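Long-range contacts in V-type ATP synthase alpha chain (Nanoarchaeum equitans Kin4-M, PDB 5BN4), which belongs to the ATP synthase alpha/beta family as subunit A, with an N-terminal beta-barrel, a nucleotide-binding domain of the P-loop type and a helical C-terminal domain: residues K535-K540 and K557-E562; E439-I444 and E508-I513; T125-D130 and L366-G371; V26-L31 and G57-N62. All coordinates share one frame; numbering follows the deposited sequence.

Interaction 1. Residues K535-K540 and K557-E562; sequences KGIHEK and KAIEQE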
loop_
_atom_site.group_PDB
_atom_site.type_symbol
_atom_site.label_atom_id
_atom_site.label_comp_id
_atom_site.label_asym_id
_atom_site.label_seq_id
_atom_site.Cartn_x
_atom_site.Cartn_y
_atom_site.Cartn_z
ATOM N N LYS A 535 51.665 8.184 7.533
ATOM C CA LYS A 535 52.279 8.992 8.584
ATOM C C LYS A 535 51.319 9.327 9.722
ATOM O O LYS A 535 51.472 10.352 10.388
ATOM C CB LYS A 535 52.878 10.276 8.002
ATOM C CG LYS A 535 54.301 10.114 7.494
ATOM C CD LYS A 535 55.211 9.575 8.590
ATOM C CE LYS A 535 56.663 9.527 8.142
ATOM N NZ LYS A 535 57.225 10.889 7.915
ATOM N N GLY A 536 50.338 8.457 9.945
ATOM C CA GLY A 536 49.389 8.628 11.032
ATOM C C GLY A 536 48.591 9.914 10.943
ATOM O O GLY A 536 47.880 10.147 9.964
ATOM N N ILE A 537 48.712 10.746 11.976
ATOM C CA ILE A 537 48.016 12.032 12.056
ATOM C C ILE A 537 46.494 11.914 11.961
ATOM O O ILE A 537 45.780 12.290 12.890
ATOM C CB ILE A 537 48.515 13.036 10.994
ATOM C CG1 ILE A 537 50.030 13.217 11.094
ATOM C CG2 ILE A 537 47.806 14.370 11.158
ATOM C CD1 ILE A 537 50.588 14.212 10.098
ATOM N N HIS A 538 46.006 11.397 10.836
ATOM C CA HIS A 538 44.572 11.251 10.620
ATOM C C HIS A 538 43.940 10.336 11.663
ATOM O O HIS A 538 42.767 10.481 11.998
ATOM C CB HIS A 538 44.279 10.740 9.204
ATOM C CG HIS A 538 44.571 9.285 9.006
ATOM N ND1 HIS A 538 45.826 8.813 8.686
ATOM C CD2 HIS A 538 43.766 8.198 9.068
ATOM C CE1 HIS A 538 45.782 7.498 8.568
ATOM N NE2 HIS A 538 44.543 7.100 8.794
ATOM N N GLU A 539 44.729 9.400 12.183
ATOM C CA GLU A 539 44.266 8.514 13.243
ATOM C C GLU A 539 44.372 9.203 14.599
ATOM O O GLU A 539 43.604 8.913 15.516
ATOM C CB GLU A 539 45.078 7.217 13.252
ATOM C CG GLU A 539 44.866 6.329 12.034
ATOM C CD GLU A 539 43.550 5.571 12.075
ATOM O OE1 GLU A 539 42.833 5.664 13.094
ATOM O OE2 GLU A 539 43.234 4.878 11.085
ATOM N N LYS A 540 45.328 10.120 14.714
ATOM C CA LYS A 540 45.582 10.813 15.972
ATOM C C LYS A 540 44.539 11.896 16.213
ATOM O O LYS A 540 44.185 12.190 17.355
ATOM C CB LYS A 540 46.988 11.415 15.968
ATOM C CG LYS A 540 48.059 10.458 15.464
ATOM C CD LYS A 540 49.454 11.049 15.589
ATOM C CE LYS A 540 49.875 11.173 17.044
ATOM N NZ LYS A 540 51.284 11.638 17.178
ATOM N N LYS A 557 48.923 20.483 19.849
ATOM C CA LYS A 557 50.232 21.055 19.557
ATOM C C LYS A 557 51.125 20.025 18.879
ATOM O O LYS A 557 51.859 20.342 17.943
ATOM C CB LYS A 557 50.898 21.548 20.840
ATOM C CG LYS A 557 50.123 22.626 21.576
ATOM C CD LYS A 557 50.854 23.043 22.841
ATOM C CE LYS A 557 50.100 24.123 23.593
ATOM N NZ LYS A 557 50.816 24.525 24.836
ATOM N N ALA A 558 51.053 18.787 19.362
ATOM C CA ALA A 558 51.837 17.694 18.802
ATOM C C ALA A 558 51.462 17.453 17.346
ATOM O O ALA A 558 52.328 17.225 16.504
ATOM C CB ALA A 558 51.636 16.428 19.620
ATOM N N ILE A 559 50.165 17.509 17.059
ATOM C CA ILE A 559 49.669 17.321 15.701
ATOM C C ILE A 559 50.046 18.502 14.811
ATOM O O ILE A 559 50.457 18.319 13.664
ATOM C CB ILE A 559 48.141 17.109 15.681
ATOM C CG1 ILE A 559 47.781 15.811 16.404
ATOM C CG2 ILE A 559 47.618 17.073 14.254
ATOM C CD1 ILE A 559 46.297 15.544 16.486
ATOM N N GLU A 560 49.915 19.710 15.350
ATOM C CA GLU A 560 50.303 20.917 14.628
ATOM C C GLU A 560 51.777 20.875 14.244
ATOM O O GLU A 560 52.152 21.262 13.137
ATOM C CB GLU A 560 50.019 22.162 15.468
ATOM C CG GLU A 560 48.545 22.485 15.626
ATOM C CD GLU A 560 48.311 23.720 16.469
ATOM O OE1 GLU A 560 49.289 24.233 17.051
ATOM O OE2 GLU A 560 47.152 24.178 16.550
ATOM N N GLN A 561 52.608 20.396 15.164
ATOM C CA GLN A 561 54.037 20.286 14.909
ATOM C C GLN A 561 54.311 19.129 13.953
ATOM O O GLN A 561 55.179 19.222 13.085
ATOM C CB GLN A 561 54.805 20.091 16.218
ATOM C CG GLN A 561 56.102 20.885 16.301
ATOM C CD GLN A 561 57.112 20.477 15.246
ATOM O OE1 GLN A 561 57.305 19.291 14.980
ATOM N NE2 GLN A 561 57.762 21.463 14.637
ATOM N N GLU A 562 53.558 18.045 14.111
ATOM C CA GLU A 562 53.717 16.872 13.258
ATOM C C GLU A 562 53.292 17.183 11.826
ATOM O O GLU A 562 53.657 16.471 10.889
ATOM C CB GLU A 562 52.927 15.688 13.816
ATOM C CG GLU A 562 53.367 14.340 13.274
ATOM C CD GLU A 562 52.871 13.189 14.124
ATOM O OE1 GLU A 562 52.310 13.451 15.209
ATOM O OE2 GLU A 562 53.044 12.023 13.708
#
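E562 turns its CG opposite its backbone N (chi1 -162°) and then runs out straight, while K540 bends at its third torsion (chi3 69°). The two side chains come from opposite directions, and the ammonium and carboxylate meet between them. K540 NZ lies 2.9 Å from E562 OE1 in a salt bridge that is also a hydrogen bond. It uses the syn lone pair of OE1. The other oxygen, OE2, is 3.9 Å from K540 NZ, so the grip is through one oxygen. I537 slides past E562 in the opposite direction, with its CG1 4.1 Å from E562 CG. The end of the same isoleucine, CD1, reaches the backbone O of E562 at 3.9 Å. In the helical C-terminal part of the chain, a short, weakly bonded helix (538-542) and the loop before it lie against the end of helix 549-562. The apolar side of the contact is made by the methyl branches, I537 CG2 and I559 CG2, which are 4.1 Å apart. I559 also extends CD1 to the backbone O of K540, at 4.1 Å. Helix 503-521 borders this side, with Y516 against I537 and I512 against I559.

Interaction 2. Residues E439-I444 and E508-I513; sequences EDVIEI and ELMRII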
loop_
_atom_site.group_PDB
_atom_site.type_symbol
_atom_site.label_atom_id
_atom_site.label_comp_id
_atom_site.label_asym_id
_atom_site.label_seq_id
_atom_site.Cartn_x
_atom_site.Cartn_y
_atom_site.Cartn_z
ATOM N N GLU A 439 35.423 33.571 13.877
ATOM C CA GLU A 439 35.145 33.987 12.503
ATOM C C GLU A 439 35.438 32.914 11.450
ATOM O O GLU A 439 34.814 32.892 10.389
ATOM C CB GLU A 439 35.897 35.281 12.170
ATOM C CG GLU A 439 35.405 35.988 10.910
ATOM C CD GLU A 439 36.347 35.821 9.731
ATOM O OE1 GLU A 439 37.498 36.298 9.818
ATOM O OE2 GLU A 439 35.938 35.214 8.718
ATOM N N ASP A 440 36.374 32.018 11.747
ATOM C CA ASP A 440 36.821 31.044 10.754
ATOM C C ASP A 440 35.979 29.768 10.694
ATOM O O ASP A 440 36.167 28.946 9.797
ATOM C CB ASP A 440 38.294 30.684 10.976
ATOM C CG ASP A 440 38.523 29.943 12.280
ATOM O OD1 ASP A 440 37.877 30.298 13.289
ATOM O OD2 ASP A 440 39.347 29.003 12.293
ATOM N N VAL A 441 35.053 29.598 11.633
ATOM C CA VAL A 441 34.280 28.357 11.696
ATOM C C VAL A 441 33.122 28.314 10.704
ATOM O O VAL A 441 32.603 27.242 10.400
ATOM C CB VAL A 441 33.752 28.062 13.118
ATOM C CG1 VAL A 441 34.889 28.116 14.123
ATOM C CG2 VAL A 441 32.641 29.031 13.494
ATOM N N ILE A 442 32.717 29.478 10.207
ATOM C CA ILE A 442 31.673 29.546 9.191
ATOM C C ILE A 442 32.154 28.847 7.922
ATOM O O ILE A 442 31.416 28.075 7.307
ATOM C CB ILE A 442 31.254 31.008 8.889
ATOM C CG1 ILE A 442 30.056 31.412 9.754
ATOM C CG2 ILE A 442 30.897 31.188 7.420
ATOM C CD1 ILE A 442 30.320 31.387 11.244
ATOM N N GLU A 443 33.404 29.106 7.553
ATOM C CA GLU A 443 34.011 28.471 6.392
ATOM C C GLU A 443 34.188 26.973 6.622
ATOM O O GLU A 443 33.881 26.163 5.749
ATOM C CB GLU A 443 35.363 29.112 6.079
ATOM C CG GLU A 443 36.041 28.557 4.838
ATOM C CD GLU A 443 37.474 29.030 4.698
ATOM O OE1 GLU A 443 37.848 29.483 3.596
ATOM O OE2 GLU A 443 38.229 28.944 5.690
ATOM N N ILE A 444 34.682 26.615 7.803
ATOM C CA ILE A 444 34.938 25.219 8.146
ATOM C C ILE A 444 33.645 24.406 8.213
ATOM O O ILE A 444 33.619 23.230 7.842
ATOM C CB ILE A 444 35.700 25.105 9.481
ATOM C CG1 ILE A 444 37.000 25.908 9.418
ATOM C CG2 ILE A 444 35.996 23.650 9.814
ATOM C CD1 ILE A 444 37.769 25.937 10.721
ATOM N N GLU A 508 38.175 23.760 18.445
ATOM C CA GLU A 508 39.548 23.296 18.276
ATOM C C GLU A 508 39.628 22.082 17.362
ATOM O O GLU A 508 40.564 21.954 16.572
ATOM C CB GLU A 508 40.196 22.996 19.630
ATOM C CG GLU A 508 40.802 24.222 20.285
ATOM C CD GLU A 508 41.808 24.910 19.383
ATOM O OE1 GLU A 508 42.668 24.208 18.808
ATOM O OE2 GLU A 508 41.729 26.149 19.237
ATOM N N LEU A 509 38.642 21.199 17.471
ATOM C CA LEU A 509 38.550 20.045 16.585
ATOM C C LEU A 509 38.341 20.491 15.146
ATOM O O LEU A 509 38.917 19.924 14.221
ATOM C CB LEU A 509 37.414 19.120 17.018
ATOM C CG LEU A 509 37.731 18.155 18.160
ATOM C CD1 LEU A 509 36.497 17.356 18.543
ATOM C CD2 LEU A 509 38.869 17.230 17.759
ATOM N N MET A 510 37.514 21.514 14.962
ATOM C CA MET A 510 37.258 22.053 13.632
ATOM C C MET A 510 38.515 22.694 13.058
ATOM O O MET A 510 38.855 22.487 11.893
ATOM C CB MET A 510 36.127 23.081 13.678
ATOM C CG MET A 510 34.798 22.529 14.155
ATOM S SD MET A 510 33.526 23.802 14.226
ATOM C CE MET A 510 33.433 24.280 12.502
ATOM N N ARG A 511 39.203 23.469 13.890
ATOM C CA ARG A 511 40.391 24.196 13.459
ATOM C C ARG A 511 41.544 23.269 13.087
ATOM O O ARG A 511 42.275 23.537 12.133
ATOM C CB ARG A 511 40.830 25.194 14.536
ATOM C CG ARG A 511 39.941 26.427 14.632
ATOM C CD ARG A 511 40.282 27.270 15.849
ATOM N NE ARG A 511 39.522 28.517 15.882
ATOM C CZ ARG A 511 39.448 29.320 16.939
ATOM N NH1 ARG A 511 40.084 29.005 18.060
ATOM N NH2 ARG A 511 38.733 30.436 16.879
ATOM N N ILE A 512 41.701 22.180 13.832
ATOM C CA ILE A 512 42.804 21.254 13.592
ATOM C C ILE A 512 42.557 20.370 12.365
ATOM O O ILE A 512 43.492 20.011 11.650
ATOM C CB ILE A 512 43.131 20.399 14.848
ATOM C CG1 ILE A 512 44.451 19.645 14.660
ATOM C CG2 ILE A 512 41.997 19.442 15.177
ATOM C CD1 ILE A 512 45.642 20.548 14.412
ATOM N N ILE A 513 41.293 20.036 12.114
ATOM C CA ILE A 513 40.930 19.252 10.938
ATOM C C ILE A 513 41.072 20.101 9.677
ATOM O O ILE A 513 41.555 19.628 8.646
ATOM C CB ILE A 513 39.494 18.696 11.049
ATOM C CG1 ILE A 513 39.411 17.655 12.167
ATOM C CG2 ILE A 513 39.053 18.070 9.739
ATOM C CD1 ILE A 513 38.008 17.153 12.432
#
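This contact belongs to the helical C-terminal domain of V- and A-type ATP synthases, where the first turn of helix 441-463 packs on the middle of helix 503-521. M510 is the main apolar piece. Its chain leaves the helix extended and bends only at the last torsion (chi3 62°), which carries the methyl CE in between V441 and I444. CE lies 3.8 Å from V441 CB and 3.8 Å from I444 CG2. It also meets the backbone O of V441 at 3.7 Å. I444 crosses M510 at a slant and sets both ends of its side chain on the helix backbone: its CG2 is 3.7 Å from the O of M510, and its CD1 is 4.2 Å from R511 CA.

Charged groups lie beside this apolar patch. R511 stretches out from CG to NE, and D440 meets it at about a right angle. D440 OD1 forms a long salt bridge with R511 NE at 3.5 Å, at the edge of the guanidinium, with the carboxylate plane turned 34° from it. E508 OE2 lies in the guanidinium plane too, but at R511 NH1, and forms a second salt bridge there, also 3.5 Å long. One arginine thus joins two acids, which probably favours the charged form of all three.

Neighbouring helices add to the contact. F488 of helix 472-489 touches M510, and F434 of helix 427-437 touches V441. From helix 503-521 itself, I507 lies against V441 and H514 beside I444.

Interaction 3. Residues T125-D130 and L366-G371; sequences TIKGGD and LNDLEG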
loop_
_atom_site.group_PDB
_atom_site.type_symbol
_atom_site.label_atom_id
_atom_site.label_comp_id
_atom_site.label_asym_id
_atom_site.label_seq_id
_atom_site.Cartn_x
_atom_site.Cartn_y
_atom_site.Cartn_z
ATOM N N THR A 125 3.600 49.152 44.390
ATOM C CA THR A 125 2.546 48.697 43.497
ATOM C C THR A 125 3.041 47.488 42.718
ATOM O O THR A 125 4.192 47.453 42.280
ATOM C CB THR A 125 2.128 49.802 42.518
ATOM O OG1 THR A 125 1.946 51.030 43.235
ATOM C CG2 THR A 125 0.831 49.430 41.811
ATOM N N ILE A 126 2.173 46.495 42.549
ATOM C CA ILE A 126 2.573 45.244 41.918
ATOM C C ILE A 126 1.748 44.925 40.667
ATOM O O ILE A 126 0.553 45.226 40.596
ATOM C CB ILE A 126 2.530 44.066 42.930
ATOM C CG1 ILE A 126 3.600 43.027 42.597
ATOM C CG2 ILE A 126 1.139 43.436 43.004
ATOM C CD1 ILE A 126 3.691 41.911 43.610
ATOM N N LYS A 127 2.409 44.340 39.671
ATOM C CA LYS A 127 1.739 43.898 38.453
ATOM C C LYS A 127 1.694 42.380 38.439
ATOM O O LYS A 127 2.218 41.730 39.340
ATOM C CB LYS A 127 2.485 44.382 37.208
ATOM C CG LYS A 127 2.747 45.876 37.150
ATOM C CD LYS A 127 3.370 46.261 35.814
ATOM C CE LYS A 127 4.606 45.422 35.515
ATOM N NZ LYS A 127 5.199 45.744 34.185
ATOM N N GLY A 128 1.071 41.817 37.410
ATOM C CA GLY A 128 1.096 40.382 37.211
ATOM C C GLY A 128 2.467 39.946 36.730
ATOM O O GLY A 128 3.096 40.631 35.922
ATOM N N GLY A 129 2.938 38.812 37.238
ATOM C CA GLY A 129 4.231 38.285 36.842
ATOM C C GLY A 129 5.403 39.017 37.466
ATOM O O GLY A 129 6.550 38.826 37.061
ATOM N N ASP A 130 5.116 39.861 38.454
ATOM C CA ASP A 130 6.160 40.599 39.158
ATOM C C ASP A 130 6.873 39.717 40.176
ATOM O O ASP A 130 6.239 38.948 40.902
ATOM C CB ASP A 130 5.576 41.822 39.869
ATOM C CG ASP A 130 5.673 43.085 39.036
ATOM O OD1 ASP A 130 6.504 43.127 38.105
ATOM O OD2 ASP A 130 4.925 44.044 39.325
ATOM N N LEU A 366 6.310 39.278 31.599
ATOM C CA LEU A 366 5.421 40.314 32.119
ATOM C C LEU A 366 6.164 41.314 32.996
ATOM O O LEU A 366 5.771 42.475 33.097
ATOM C CB LEU A 366 4.273 39.689 32.908
ATOM C CG LEU A 366 3.359 38.748 32.124
ATOM C CD1 LEU A 366 2.263 38.203 33.025
ATOM C CD2 LEU A 366 2.767 39.467 30.928
ATOM N N ASN A 367 7.237 40.857 33.633
ATOM C CA ASN A 367 8.057 41.732 34.463
ATOM C C ASN A 367 9.221 42.327 33.678
ATOM O O ASN A 367 10.229 42.735 34.256
ATOM C CB ASN A 367 8.555 40.993 35.708
ATOM C CG ASN A 367 9.160 39.640 35.383
ATOM O OD1 ASN A 367 9.844 39.477 34.373
ATOM N ND2 ASN A 367 8.903 38.658 36.241
ATOM N N ASP A 368 9.066 42.364 32.357
ATOM C CA ASP A 368 10.044 42.965 31.452
ATOM C C ASP A 368 11.432 42.334 31.531
ATOM O O ASP A 368 12.433 42.975 31.210
ATOM C CB ASP A 368 10.129 44.480 31.665
ATOM C CG ASP A 368 8.837 45.189 31.317
ATOM O OD1 ASP A 368 8.606 45.443 30.116
ATOM O OD2 ASP A 368 8.054 45.491 32.242
ATOM N N LEU A 369 11.487 41.079 31.959
ATOM C CA LEU A 369 12.734 40.328 31.934
ATOM C C LEU A 369 12.780 39.466 30.679
ATOM O O LEU A 369 11.782 39.333 29.971
ATOM C CB LEU A 369 12.871 39.455 33.182
ATOM C CG LEU A 369 13.128 40.183 34.501
ATOM C CD1 LEU A 369 13.303 39.185 35.634
ATOM C CD2 LEU A 369 14.348 41.085 34.386
ATOM N N GLU A 370 13.939 38.882 30.407
ATOM C CA GLU A 370 14.103 38.038 29.232
ATOM C C GLU A 370 14.173 36.557 29.603
ATOM O O GLU A 370 15.018 36.140 30.397
ATOM C CB GLU A 370 15.349 38.455 28.449
ATOM C CG GLU A 370 15.699 37.536 27.295
ATOM C CD GLU A 370 16.944 37.990 26.558
ATOM O OE1 GLU A 370 17.222 39.209 26.556
ATOM O OE2 GLU A 370 17.645 37.128 25.986
ATOM N N GLY A 371 13.273 35.769 29.025
ATOM C CA GLY A 371 13.261 34.335 29.241
ATOM C C GLY A 371 13.029 33.589 27.942
ATOM O O GLY A 371 12.499 34.151 26.981
#
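The carboxylate of D130 and the amide of N367 are nearly coplanar, their planes 12° apart, as the two side chains slide past each other in opposite directions. D130 OD1 is 3.8 Å from N367 CB. D130 OD2 takes the backbone N-H of K127 on its anti side, 34° out of the carboxylate plane, and so ties the turn of its own segment together. The amide of N367 turns its ND2 to the backbone O of G129. This bond is modelled very short, and its exact length is doubtful. ND2 also makes a weak hydrogen bond to D310 O. N367 CG sits between the backbone N and the carbonyl carbon (chi1 49°), which keeps the amide close to its own loop. There OD1 is hydrogen-bonded with T365 OG1 and takes a weak bond from L369 N.

L366 fills the other part of the contact. Its CB lies 3.4 Å from the O of G128 and 4.2 Å from CA of G129, which has no side chain to keep it off. K127 bends its chain to bring NZ 3.5 Å from D368 OD2, a loose salt bridge. A weak hydrogen bond also joins K127 NZ to the O of L366. The stronger partner of D368 is K191.

K127 to D130 form a type II beta turn, with G129 at the position of positive phi. Through it the barrel-sandwich domain meets the loop before strand 370-379 of the nucleotide-binding domain.

Interaction 4. Residues V26-L31 and G57-N62; sequences VGEEKL and GEPVFN
G27 and P59 are joined by a backbone hydrogen bond, G27 N to P59 O, at 2.9 Å. Next to it, E28 N gives a straighter bond to the side chain of E58, 3.0 Å to OE2 with an N-H...acceptor angle of 163°. E28 folds back at its second torsion (chi2 -69°), and its OE2 lies 3.3 Å from P59 CD, with the two side chains at about a right angle. F61 turns a ring edge to the backbone O of G27, which lies 3.5 Å from CE2. K30 CG lies 3.9 Å from F61 CD2. The K30 ammonium is too far from the ring for more than a weak cation-pi attraction.

Further out, V26 and V60 form an antiparallel, non-hydrogen-bonded pair between strands 23-26 and 60-61 of the N-terminal beta-barrel. I4 of strand 3-8 touches both valines. A type I turn from G27 to K30 presents the N-H of E28, and the loop residue K55 gives its own N to E58 OE1. The carboxylate of E58 is therefore held by two backbone N-H groups, one at each oxygen. This probably favours its charged form, although E28 OE2 lies only 5.1 Å from E58 OE2 and may oppose it.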
loop_
_atom_site.group_PDB
_atom_site.type_symbol
_atom_site.label_atom_id
_atom_site.label_comp_id
_atom_site.label_asym_id
_atom_site.label_seq_id
_atom_site.Cartn_x
_atom_site.Cartn_y
_atom_site.Cartn_z
ATOM N N VAL A 26 -13.881 10.147 39.270
ATOM C CA VAL A 26 -14.637 9.056 38.665
ATOM C C VAL A 26 -14.726 7.825 39.565
ATOM O O VAL A 26 -13.708 7.270 39.979
ATOM C CB VAL A 26 -14.042 8.657 37.298
ATOM C CG1 VAL A 26 -14.781 7.461 36.720
ATOM C CG2 VAL A 26 -14.089 9.835 36.336
ATOM N N GLY A 27 -15.953 7.408 39.862
ATOM C CA GLY A 27 -16.190 6.210 40.647
ATOM C C GLY A 27 -16.088 6.425 42.146
ATOM O O GLY A 27 -15.934 7.554 42.614
ATOM N N GLU A 28 -16.178 5.333 42.899
ATOM C CA GLU A 28 -16.069 5.392 44.350
ATOM C C GLU A 28 -14.646 5.737 44.774
ATOM O O GLU A 28 -14.431 6.355 45.816
ATOM C CB GLU A 28 -16.500 4.063 44.979
ATOM C CG GLU A 28 -17.952 3.682 44.713
ATOM C CD GLU A 28 -18.944 4.582 45.435
ATOM O OE1 GLU A 28 -18.545 5.261 46.406
ATOM O OE2 GLU A 28 -20.125 4.606 45.029
ATOM N N GLU A 29 -13.677 5.338 43.956
ATOM C CA GLU A 29 -12.271 5.590 44.256
ATOM C C GLU A 29 -11.846 7.003 43.873
ATOM O O GLU A 29 -10.701 7.394 44.105
ATOM C CB GLU A 29 -11.374 4.568 43.557
ATOM C CG GLU A 29 -11.627 3.130 43.976
ATOM C CD GLU A 29 -10.510 2.199 43.547
ATOM O OE1 GLU A 29 -9.343 2.643 43.519
ATOM O OE2 GLU A 29 -10.802 1.024 43.234
ATOM N N LYS A 30 -12.772 7.756 43.283
ATOM C CA LYS A 30 -12.534 9.148 42.909
ATOM C C LYS A 30 -11.298 9.311 42.020
ATOM O O LYS A 30 -10.374 10.055 42.354
ATOM C CB LYS A 30 -12.419 10.028 44.160
ATOM C CG LYS A 30 -13.603 9.923 45.116
ATOM C CD LYS A 30 -13.324 10.662 46.420
ATOM C CE LYS A 30 -14.435 10.450 47.443
ATOM N NZ LYS A 30 -14.109 11.068 48.763
ATOM N N LEU A 31 -11.290 8.608 40.893
ATOM C CA LEU A 31 -10.168 8.655 39.960
ATOM C C LEU A 31 -10.161 9.963 39.180
ATOM O O LEU A 31 -11.191 10.392 38.662
ATOM C CB LEU A 31 -10.231 7.470 38.996
ATOM C CG LEU A 31 -10.249 6.097 39.669
ATOM C CD1 LEU A 31 -10.396 4.983 38.641
ATOM C CD2 LEU A 31 -8.991 5.904 40.501
ATOM N N GLY A 57 -23.227 1.957 37.682
ATOM C CA GLY A 57 -23.953 2.871 38.551
ATOM C C GLY A 57 -23.130 3.819 39.414
ATOM O O GLY A 57 -23.692 4.659 40.116
ATOM N N GLU A 58 -21.806 3.692 39.360
ATOM C CA GLU A 58 -20.913 4.499 40.191
ATOM C C GLU A 58 -21.044 6.001 39.929
ATOM O O GLU A 58 -21.373 6.416 38.818
ATOM C CB GLU A 58 -19.462 4.046 40.008
ATOM C CG GLU A 58 -19.215 2.609 40.425
ATOM C CD GLU A 58 -17.740 2.285 40.551
ATOM O OE1 GLU A 58 -17.289 1.318 39.904
ATOM O OE2 GLU A 58 -17.037 2.995 41.303
ATOM N N PRO A 59 -20.793 6.823 40.963
ATOM C CA PRO A 59 -20.936 8.279 40.854
ATOM C C PRO A 59 -19.720 8.966 40.238
ATOM O O PRO A 59 -18.643 8.376 40.151
ATOM C CB PRO A 59 -21.082 8.711 42.313
ATOM C CG PRO A 59 -20.270 7.715 43.061
ATOM C CD PRO A 59 -20.467 6.407 42.340
ATOM N N VAL A 60 -19.909 10.214 39.815
ATOM C CA VAL A 60 -18.832 11.040 39.281
ATOM C C VAL A 60 -18.862 12.403 39.964
ATOM O O VAL A 60 -19.765 13.203 39.727
ATOM C CB VAL A 60 -18.975 11.246 37.760
ATOM C CG1 VAL A 60 -17.890 12.180 37.245
ATOM C CG2 VAL A 60 -18.927 9.913 37.034
ATOM N N PHE A 61 -17.873 12.668 40.811
ATOM C CA PHE A 61 -17.872 13.880 41.626
ATOM C C PHE A 61 -17.339 15.105 40.885
ATOM O O PHE A 61 -16.254 15.069 40.307
ATOM C CB PHE A 61 -17.083 13.651 42.917
ATOM C CG PHE A 61 -17.590 12.498 43.737
ATOM C CD1 PHE A 61 -18.670 12.660 44.587
ATOM C CD2 PHE A 61 -16.990 11.251 43.651
ATOM C CE1 PHE A 61 -19.143 11.602 45.340
ATOM C CE2 PHE A 61 -17.458 10.188 44.402
ATOM C CZ PHE A 61 -18.535 10.364 45.248
ATOM N N ASN A 62 -18.110 16.188 40.914
ATOM C CA ASN A 62 -17.713 17.437 40.271
ATOM C C ASN A 62 -16.630 18.165 41.057
ATOM O O ASN A 62 -16.505 17.986 42.268
ATOM C CB ASN A 62 -18.924 18.359 40.099
ATOM C CG ASN A 62 -19.884 17.873 39.031
ATOM O OD1 ASN A 62 -20.699 16.982 39.271
ATOM N ND2 ASN A 62 -19.801 18.465 37.844
#

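Interactions 1 and 2 are neighbours in the helical C-terminal part, with centres 17 Å apart. They share helix 503-521 and touch at I512, whose CD1 lies 3.7 Å from E560 CG and 4.0 Å from I559 CG2. Interaction 4 sits at the other end of the chain, on the opposite side of its centre, 72 Å from interaction 1 between centres. Interaction 3 is 41 Å from both interaction 2 and interaction 4 between centres, and touches neither. The model also holds ANP and magnesium. A probable P-loop in the nucleotide-binding domain puts backbone amides on ANP. Of the four contacts, interaction 3 includes residues of that domain.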